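Side-chain contact in escJ (Escherichia coli, PDB 1YJ7), which probably forms part of the membrane-associated ring platform on which the type III secretion system of enteropathogenic E. coli assembles: residues Ile143-Lys148 against Leu154-Ile159. The protein carries 3 engineered substitutions. Residues are numbered along the deposited sequence; the frame is centred on the assembly and turned at random.
Sequences IKNLVK and LKLENI
With CG anti to the carbonyl carbon (chi1 -75°) and the chain extended beyond it, Lys144 carries its end to the carbonyl of Ile159; Lys148, with CG anti to the backbone N (chi1 -179°), passes over the carbonyl of Leu154, CG lying 3.3 Å from Leu154 O, and bends at chi4 (-71°). Lys144 CE comes to 3.5 Å from Ile159 O. Its NZ donates to a water at 2.7 Å, and that water donates in turn to Leu156 O and, over a longer distance, to Ile159 O; a glycerol, probably from the crystallisation liquor, also hydrogen-bonds this amine. Ile159 CD1 ends against the helix backbone, 3.6 Å from Lys144 O, and also meets Lys148 CB. Helix 140-150 thus packs on the connection that leads into strand 159-165, an outermost strand, within this chain, of the mixed sheet in this YscJ/FliF-family protein. Deeper in, Val147 CG1 touches Leu154 CD2 at 3.9 Å, the two side chains meeting at a slant, while Ala124 of strand 123-130 contacts both residues. At the outer margin Leu156 CD1 lies 3.6 Å from Asn145 OD1 and 3.9 Å from Lys148 CD, the lysine and leucine side chains crossing at about a right angle. No direct hydrogen bond joins the segments; a second water bridges Leu154 N and Lys148 O.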
ATOM      1  N   ILE D 143     -12.449 -31.066  23.141  1.00 13.55           N
ATOM      2  CA  ILE D 143     -11.901 -30.549  21.891  1.00 13.32           C
ATOM      3  C   ILE D 143     -10.395 -30.714  21.826  1.00 13.25           C
ATOM      4  O   ILE D 143      -9.856 -31.163  20.831  1.00 13.25           O
ATOM      5  CB  ILE D 143     -12.328 -29.079  21.694  1.00 13.52           C
ATOM      6  CG1 ILE D 143     -13.832 -29.008  21.406  1.00 13.01           C
ATOM      7  CG2 ILE D 143     -11.510 -28.429  20.581  1.00 13.35           C
ATOM      8  CD1 ILE D 143     -14.433 -27.643  21.596  1.00 15.29           C
ATOM      9  N   LYS D 144      -9.700 -30.362  22.904  1.00 13.88           N
ATOM     10  CA  LYS D 144      -8.260 -30.469  22.914  1.00 14.55           C
ATOM     11  C   LYS D 144      -7.829 -31.926  22.761  1.00 14.55           C
ATOM     12  O   LYS D 144      -6.907 -32.212  22.031  1.00 14.58           O
ATOM     13  CB  LYS D 144      -7.693 -29.901  24.203  1.00 15.41           C
ATOM     14  CG  LYS D 144      -7.704 -28.427  24.250  1.00 17.61           C
ATOM     15  CD  LYS D 144      -6.763 -27.910  25.350  1.00 22.69           C
ATOM     16  CE  LYS D 144      -6.741 -26.406  25.359  1.00 25.10           C
ATOM     17  NZ  LYS D 144      -6.171 -25.893  26.647  1.00 27.72           N
ATOM     18  N   ASN D 145      -8.530 -32.835  23.423  1.00 14.32           N
ATOM     19  CA  ASN D 145      -8.189 -34.248  23.334  1.00 15.34           C
ATOM     20  C   ASN D 145      -8.436 -34.811  21.923  1.00 14.82           C
ATOM     21  O   ASN D 145      -7.622 -35.593  21.420  1.00 15.26           O
ATOM     22  CB  ASN D 145      -8.943 -35.065  24.384  1.00 16.05           C
ATOM     23  CG  ASN D 145      -8.324 -34.967  25.774  1.00 19.79           C
ATOM     24  OD1 ASN D 145      -7.111 -34.837  25.918  1.00 24.45           O
ATOM     25  ND2 ASN D 145      -9.167 -35.048  26.806  1.00 24.32           N
ATOM     26  N   LEU D 146      -9.526 -34.402  21.273  1.00 13.39           N
ATOM     27  CA  LEU D 146      -9.774 -34.776  19.879  1.00 13.19           C
ATOM     28  C   LEU D 146      -8.680 -34.273  18.920  1.00 13.32           C
ATOM     29  O   LEU D 146      -8.172 -35.026  18.094  1.00 14.47           O
ATOM     30  CB  LEU D 146     -11.149 -34.291  19.424  1.00 13.09           C
ATOM     31  CG  LEU D 146     -12.356 -34.939  20.125  1.00 14.14           C
ATOM     32  CD1 LEU D 146     -13.605 -34.138  19.896  1.00 14.87           C
ATOM     33  CD2 LEU D 146     -12.546 -36.377  19.653  1.00 13.62           C
ATOM     34  N   VAL D 147      -8.279 -33.012  19.065  1.00 12.65           N
ATOM     35  CA  VAL D 147      -7.225 -32.448  18.249  1.00 12.63           C
ATOM     36  C   VAL D 147      -5.898 -33.158  18.524  1.00 12.52           C
ATOM     37  O   VAL D 147      -5.202 -33.533  17.595  1.00 13.84           O
ATOM     38  CB  VAL D 147      -7.100 -30.927  18.486  1.00 12.46           C
ATOM     39  CG1 VAL D 147      -5.917 -30.365  17.737  1.00 13.70           C
ATOM     40  CG2 VAL D 147      -8.389 -30.226  18.031  1.00 12.61           C
ATOM     41  N   LYS D 148      -5.589 -33.370  19.793  1.00 13.71           N
ATOM     42  CA  LYS D 148      -4.347 -34.030  20.193  1.00 14.77           C
ATOM     43  C   LYS D 148      -4.185 -35.361  19.484  1.00 15.31           C
ATOM     44  O   LYS D 148      -3.144 -35.639  18.918  1.00 16.39           O
ATOM     45  CB  LYS D 148      -4.350 -34.245  21.696  1.00 16.06           C
ATOM     46  CG  LYS D 148      -3.081 -34.919  22.244  1.00 20.84           C
ATOM     47  CD  LYS D 148      -3.317 -35.489  23.609  1.00 25.78           C
ATOM     48  CE  LYS D 148      -2.024 -36.097  24.175  1.00 29.80           C
ATOM     49  NZ  LYS D 148      -1.653 -37.337  23.460  1.00 32.79           N
ATOM     50  N   LEU D 154       1.645 -34.405  19.152  1.00 26.44           N
ATOM     51  CA  LEU D 154       1.041 -33.191  19.671  1.00 25.73           C
ATOM     52  C   LEU D 154       0.693 -33.385  21.144  1.00 25.60           C
ATOM     53  O   LEU D 154       0.048 -34.368  21.524  1.00 26.12           O
ATOM     54  CB  LEU D 154      -0.208 -32.835  18.822  1.00 25.21           C
ATOM     55  CG  LEU D 154      -0.951 -31.540  19.079  1.00 24.31           C
ATOM     56  CD1 LEU D 154      -0.029 -30.335  18.911  1.00 23.70           C
ATOM     57  CD2 LEU D 154      -2.141 -31.418  18.129  1.00 20.73           C
ATOM     58  N   LYS D 155       1.156 -32.469  21.986  1.00 25.24           N
ATOM     59  CA  LYS D 155       0.824 -32.464  23.397  1.00 25.76           C
ATOM     60  C   LYS D 155      -0.235 -31.408  23.703  1.00 25.36           C
ATOM     61  O   LYS D 155      -0.292 -30.371  23.039  1.00 23.93           O
ATOM     62  CB  LYS D 155       2.066 -32.163  24.242  1.00 26.71           C
ATOM     63  CG  LYS D 155       3.194 -33.186  24.103  1.00 29.91           C
ATOM     64  CD  LYS D 155       4.467 -32.645  24.766  1.00 33.95           C
ATOM     65  CE  LYS D 155       5.539 -33.722  24.928  1.00 36.73           C
ATOM     66  NZ  LYS D 155       6.457 -33.400  26.063  1.00 37.75           N
ATOM     67  N   LEU D 156      -1.018 -31.673  24.741  1.00 25.00           N
ATOM     68  CA  LEU D 156      -2.072 -30.772  25.236  1.00 25.83           C
ATOM     69  C   LEU D 156      -1.595 -29.348  25.481  1.00 25.78           C
ATOM     70  O   LEU D 156      -2.293 -28.388  25.158  1.00 25.44           O
ATOM     71  CB  LEU D 156      -2.633 -31.317  26.559  1.00 26.42           C
ATOM     72  CG  LEU D 156      -4.058 -31.850  26.692  1.00 28.28           C
ATOM     73  CD1 LEU D 156      -4.683 -32.303  25.380  1.00 28.29           C
ATOM     74  CD2 LEU D 156      -4.123 -32.943  27.739  1.00 28.33           C
ATOM     75  N   GLU D 157      -0.405 -29.212  26.077  1.00 25.61           N
ATOM     76  CA  GLU D 157       0.135 -27.906  26.426  1.00 25.61           C
ATOM     77  C   GLU D 157       0.423 -27.037  25.190  1.00 24.03           C
ATOM     78  O   GLU D 157       0.548 -25.821  25.318  1.00 24.23           O
ATOM     79  CB  GLU D 157       1.414 -28.048  27.284  1.00 27.03           C
ATOM     80  CG  GLU D 157       2.627 -28.539  26.501  1.00 30.87           C
ATOM     81  CD  GLU D 157       3.701 -29.184  27.384  1.00 37.67           C
ATOM     82  OE1 GLU D 157       4.603 -28.454  27.854  1.00 41.83           O
ATOM     83  OE2 GLU D 157       3.647 -30.418  27.601  1.00 41.52           O
ATOM     84  N   ASN D 158       0.518 -27.653  24.008  1.00 21.51           N
ATOM     85  CA  ASN D 158       0.806 -26.939  22.776  1.00 20.24           C
ATOM     86  C   ASN D 158      -0.422 -26.852  21.842  1.00 17.88           C
ATOM     87  O   ASN D 158      -0.267 -26.711  20.641  1.00 17.22           O
ATOM     88  CB  ASN D 158       1.983 -27.582  22.042  1.00 20.42           C
ATOM     89  CG  ASN D 158       3.253 -27.625  22.905  1.00 22.97           C
ATOM     90  OD1 ASN D 158       3.930 -28.655  22.997  1.00 26.29           O
ATOM     91  ND2 ASN D 158       3.537 -26.520  23.566  1.00 21.06           N
ATOM     92  N   ILE D 159      -1.614 -26.934  22.417  1.00 16.23           N
ATOM     93  CA  ILE D 159      -2.856 -26.683  21.678  1.00 15.56           C
ATOM     94  C   ILE D 159      -3.552 -25.489  22.315  1.00 15.14           C
ATOM     95  O   ILE D 159      -3.864 -25.508  23.501  1.00 16.39           O
ATOM     96  CB  ILE D 159      -3.792 -27.922  21.689  1.00 14.76           C
ATOM     97  CG1 ILE D 159      -3.079 -29.150  21.118  1.00 14.41           C
ATOM     98  CG2 ILE D 159      -5.067 -27.632  20.882  1.00 15.74           C
ATOM     99  CD1 ILE D 159      -3.806 -30.450  21.388  1.00 15.45           C
TER
HETATM  100  O   HOH W   1      -3.607 -26.686  26.540  1.00 39.10           O
HETATM  101  O   HOH W   2      -0.440 -36.525  19.021  1.00 25.09           O